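Hypothetical protein BSU32300 (Bacillus subtilis subsp. subtilis str. 168, PDB 1YLM) is probably an RNase and the toxic half of a putative type VII toxin-antitoxin pair, probably neutralised by its cognate antitoxin YutD. Local coordinates at residues Asp69-Met72 and Asp73-Asp77; Ser131-Glu134 and Thr135-Pro139. All coordinates share one frame; numbering follows the deposited sequence.

Contact 1 (Asp69-Met72 and Asp73-Asp77)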
loop_
_atom_site.group_PDB
_atom_site.type_symbol
_atom_site.label_atom_id
_atom_site.label_comp_id
_atom_site.label_asym_id
_atom_site.label_seq_id
_atom_site.Cartn_x
_atom_site.Cartn_y
_atom_site.Cartn_z
ATOM N N ASP A 69 -3.295 12.887 -9.020
ATOM C CA ASP A 69 -4.134 13.929 -8.431
ATOM C C ASP A 69 -5.046 14.649 -9.423
ATOM O O ASP A 69 -6.015 15.296 -9.008
ATOM C CB ASP A 69 -3.282 14.959 -7.680
ATOM C CG ASP A 69 -3.038 14.565 -6.247
ATOM O OD1 ASP A 69 -4.017 14.206 -5.537
ATOM O OD2 ASP A 69 -1.863 14.605 -5.824
ATOM N N ASP A 70 -4.730 14.538 -10.717
ATOM C CA ASP A 70 -5.503 15.195 -11.785
ATOM C C ASP A 70 -6.715 14.370 -12.242
ATOM O O ASP A 70 -7.662 14.903 -12.844
ATOM C CB ASP A 70 -4.593 15.464 -12.984
ATOM C CG ASP A 70 -3.417 16.345 -12.626
ATOM O OD1 ASP A 70 -3.661 17.485 -12.166
ATOM O OD2 ASP A 70 -2.254 15.894 -12.790
ATOM N N ILE A 71 -6.679 13.081 -11.940
ATOM C CA ILE A 71 -7.710 12.129 -12.378
ATOM C C ILE A 71 -9.148 12.579 -12.106
ATOM O O ILE A 71 -10.000 12.534 -13.009
ATOM C CB ILE A 71 -7.422 10.710 -11.803
ATOM C CG1 ILE A 71 -6.139 10.166 -12.430
ATOM C CG2 ILE A 71 -8.589 9.761 -12.059
ATOM C CD1 ILE A 71 -5.548 8.944 -11.759
HETATM N N MSE A 72 -9.425 13.036 -10.882
HETATM C CA MSE A 72 -10.806 13.361 -10.497
HETATM C C MSE A 72 -11.327 14.562 -11.252
HETATM O O MSE A 72 -12.482 14.592 -11.663
HETATM C CB MSE A 72 -10.938 13.614 -8.990
HETATM C CG MSE A 72 -10.678 12.389 -8.131
HETATM SE SE MSE A 72 -11.825 10.818 -8.537
HETATM C CE MSE A 72 -13.468 11.779 -8.972
ATOM N N ASP A 73 -10.458 15.551 -11.417
ATOM C CA ASP A 73 -10.780 16.758 -12.159
ATOM C C ASP A 73 -11.199 16.433 -13.592
ATOM O O ASP A 73 -12.133 17.018 -14.117
ATOM C CB ASP A 73 -9.583 17.715 -12.137
ATOM C CG ASP A 73 -9.364 18.347 -10.755
ATOM O OD1 ASP A 73 -10.335 18.407 -9.963
ATOM O OD2 ASP A 73 -8.216 18.764 -10.472
ATOM N N ILE A 74 -10.530 15.468 -14.198
ATOM C CA ILE A 74 -10.872 15.047 -15.565
ATOM C C ILE A 74 -12.234 14.331 -15.604
ATOM O O ILE A 74 -13.082 14.631 -16.457
ATOM C CB ILE A 74 -9.729 14.208 -16.194
ATOM C CG1 ILE A 74 -8.486 15.093 -16.427
ATOM C CG2 ILE A 74 -10.216 13.543 -17.506
ATOM C CD1 ILE A 74 -7.171 14.321 -16.395
ATOM N N LEU A 75 -12.472 13.442 -14.637
ATOM C CA LEU A 75 -13.780 12.777 -14.506
ATOM C C LEU A 75 -14.916 13.774 -14.269
ATOM O O LEU A 75 -16.037 13.584 -14.755
ATOM C CB LEU A 75 -13.742 11.725 -13.384
ATOM C CG LEU A 75 -12.784 10.554 -13.639
ATOM C CD1 LEU A 75 -12.782 9.554 -12.461
ATOM C CD2 LEU A 75 -13.124 9.823 -14.939
ATOM N N VAL A 76 -14.621 14.846 -13.536
ATOM C CA VAL A 76 -15.585 15.925 -13.345
ATOM C C VAL A 76 -15.856 16.657 -14.682
ATOM O O VAL A 76 -17.014 16.824 -15.067
ATOM C CB VAL A 76 -15.122 16.906 -12.229
ATOM C CG1 VAL A 76 -15.966 18.170 -12.216
ATOM C CG2 VAL A 76 -15.188 16.208 -10.863
ATOM N N ASP A 77 -14.787 17.072 -15.363
ATOM C CA ASP A 77 -14.877 17.725 -16.677
ATOM C C ASP A 77 -15.729 16.904 -17.654
ATOM O O ASP A 77 -16.517 17.460 -18.418
ATOM C CB ASP A 77 -13.486 17.921 -17.288
ATOM C CG ASP A 77 -12.652 18.976 -16.570
ATOM O OD1 ASP A 77 -13.201 19.784 -15.775
ATOM O OD2 ASP A 77 -11.425 18.995 -16.812
HETATM O O HOH W 1 -6.346 18.885 -12.174
#
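With CG beside the backbone N (chi1 -66°) and further bends at chi2 and chi3, the side chain of M72, a selenomethionine, curls over so that its CE stands 4.2 Å from CD1 of L75, three residues on. The setting is the opening turn of the short helix 71-77 in the all-helical HepT-like fold. The same CD1 of L75 also meets CG2 of I71 at 4.2 Å, so two residues of the first turn share one leucine methyl. The backbone of this turn is tied by i to i+4 bonds: I74 N to D70 O, L75 N to I71 O at 3.1 Å and V76 N to M72 O at 2.9 Å. The apolar side is buried: I71 and I74 pack on helix 32-59, while M72 reaches both that helix and helix 83-93. The acidic side is held differently. D73 OD1 forms a salt bridge with K90, which should ease the presence of a second carboxylate nearby, and D70 OD2 accepts from the backbone N of S67. The remaining oxygens of the two aspartates are joined through one water, which donates to D70 OD1 at 3.0 Å and to D73 OD2 at an unusually short, hence doubtful, 2.5 Å.

Contact 2 (Ser131-Glu134 and Thr135-Pro139)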
loop_
_atom_site.group_PDB
_atom_site.type_symbol
_atom_site.label_atom_id
_atom_site.label_comp_id
_atom_site.label_asym_id
_atom_site.label_seq_id
_atom_site.Cartn_x
_atom_site.Cartn_y
_atom_site.Cartn_z
ATOM N N SER A 131 -23.118 3.755 -14.812
ATOM C CA SER A 131 -24.050 4.527 -15.663
ATOM C C SER A 131 -23.339 5.046 -16.897
ATOM O O SER A 131 -23.868 4.979 -17.998
ATOM C CB SER A 131 -24.675 5.724 -14.923
ATOM O OG SER A 131 -25.334 5.316 -13.734
ATOM N N TYR A 132 -22.132 5.560 -16.707
ATOM C CA TYR A 132 -21.330 6.051 -17.812
ATOM C C TYR A 132 -21.006 4.935 -18.800
ATOM O O TYR A 132 -21.185 5.104 -20.003
ATOM C CB TYR A 132 -20.044 6.704 -17.299
ATOM C CG TYR A 132 -19.386 7.615 -18.310
ATOM C CD1 TYR A 132 -19.690 8.979 -18.354
ATOM C CD2 TYR A 132 -18.471 7.109 -19.228
ATOM C CE1 TYR A 132 -19.076 9.820 -19.291
ATOM C CE2 TYR A 132 -17.848 7.935 -20.162
ATOM C CZ TYR A 132 -18.156 9.282 -20.192
ATOM O OH TYR A 132 -17.536 10.066 -21.138
ATOM N N LEU A 133 -20.556 3.793 -18.284
ATOM C CA LEU A 133 -20.274 2.614 -19.104
ATOM C C LEU A 133 -21.508 2.174 -19.901
ATOM O O LEU A 133 -21.432 1.929 -21.110
ATOM C CB LEU A 133 -19.771 1.464 -18.212
ATOM C CG LEU A 133 -18.360 1.623 -17.624
ATOM C CD1 LEU A 133 -18.024 0.558 -16.584
ATOM C CD2 LEU A 133 -17.323 1.634 -18.755
ATOM N N GLU A 134 -22.640 2.080 -19.214
ATOM C CA GLU A 134 -23.889 1.637 -19.836
ATOM C C GLU A 134 -24.355 2.616 -20.910
ATOM O O GLU A 134 -24.799 2.197 -21.984
ATOM C CB GLU A 134 -24.967 1.450 -18.775
ATOM C CG GLU A 134 -24.745 0.206 -17.888
ATOM C CD GLU A 134 -25.468 0.295 -16.545
ATOM O OE1 GLU A 134 -26.209 1.287 -16.310
ATOM O OE2 GLU A 134 -25.299 -0.630 -15.717
ATOM N N THR A 135 -24.237 3.913 -20.620
ATOM C CA THR A 135 -24.632 4.970 -21.562
ATOM C C THR A 135 -23.752 4.993 -22.806
ATOM O O THR A 135 -24.259 5.125 -23.924
ATOM C CB THR A 135 -24.666 6.366 -20.874
ATOM O OG1 THR A 135 -25.603 6.316 -19.789
ATOM C CG2 THR A 135 -25.094 7.452 -21.845
ATOM N N GLU A 136 -22.443 4.818 -22.625
ATOM C CA GLU A 136 -21.513 4.968 -23.730
ATOM C C GLU A 136 -21.239 3.679 -24.501
ATOM O O GLU A 136 -20.968 3.730 -25.699
ATOM C CB GLU A 136 -20.204 5.599 -23.259
ATOM C CG GLU A 136 -20.361 7.007 -22.712
ATOM C CD GLU A 136 -20.911 7.976 -23.756
ATOM O OE1 GLU A 136 -20.543 7.855 -24.943
ATOM O OE2 GLU A 136 -21.721 8.846 -23.385
ATOM N N LEU A 137 -21.308 2.535 -23.826
ATOM C CA LEU A 137 -20.951 1.252 -24.438
ATOM C C LEU A 137 -22.134 0.286 -24.517
ATOM O O LEU A 137 -22.052 -0.763 -25.164
ATOM C CB LEU A 137 -19.806 0.584 -23.650
ATOM C CG LEU A 137 -18.565 1.427 -23.333
ATOM C CD1 LEU A 137 -17.625 0.649 -22.442
ATOM C CD2 LEU A 137 -17.856 1.884 -24.597
ATOM N N GLY A 138 -23.225 0.628 -23.845
ATOM C CA GLY A 138 -24.357 -0.279 -23.747
ATOM C C GLY A 138 -24.200 -1.286 -22.615
ATOM O O GLY A 138 -23.264 -1.197 -21.803
ATOM N N PRO A 139 -25.113 -2.264 -22.554
ATOM C CA PRO A 139 -25.223 -3.156 -21.402
ATOM C C PRO A 139 -24.156 -4.262 -21.288
ATOM O O PRO A 139 -24.033 -4.885 -20.225
ATOM C CB PRO A 139 -26.621 -3.778 -21.564
ATOM C CG PRO A 139 -26.979 -3.592 -23.022
ATOM C CD PRO A 139 -26.109 -2.549 -23.611
#
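The last turn of the long helix 119-137 illustrates how a helix can end: the i to i+4 ladder runs up to G138, whose positive phi takes the chain out of helical geometry and on to P139. Bonds from E136 N to Y132 O and from L137 N to L133 O, the latter 2.8 Å, keep the ladder regular, whereas the last one, G138 N to E134 O, is weak. S131 O is gripped twice by one residue. T135 N reaches it at 2.9 Å and T135 OG1 donates at 2.8 Å, the two arriving from opposite faces of the carbonyl plane; the hydroxyl can do so because it lies beside its own backbone N (chi1 -59°). One residue further along, CG of E136 sits over one face of the Y132 ring, 4.1 Å from its centroid and 25° off the normal, a CH-pi contact displaced toward the CE2 rim. The ring and the E136 carboxylate are turned 38° against each other. L133 and L137 point the same way, side by side, with CD2 of L133 3.8 Å from CD1 of L137. Both leucines lean on R6 of helix 6-23, which also donates to G138 O, and Y132 meets F60 edge-to-face just beyond the end of helix 32-59.

Contact 1 lies at the beginning of one helix and contact 2 at the end of another: residues 69-77 run from a loop into the start of helix 71-77, whereas residues 131-139 carry helix 119-137 to its finish. Their centres lie 19 Å apart and their nearest atoms about 7 Å, so they do not touch. The loop after helix 32-59 serves both: I74 of contact 1 and Y132 of contact 2 each touch M62. Only contact 1 approaches the probable active site, the side chain of D69 being about 7 Å from that of R96, assigned as catalytic by similarity; contact 2 lies away from it.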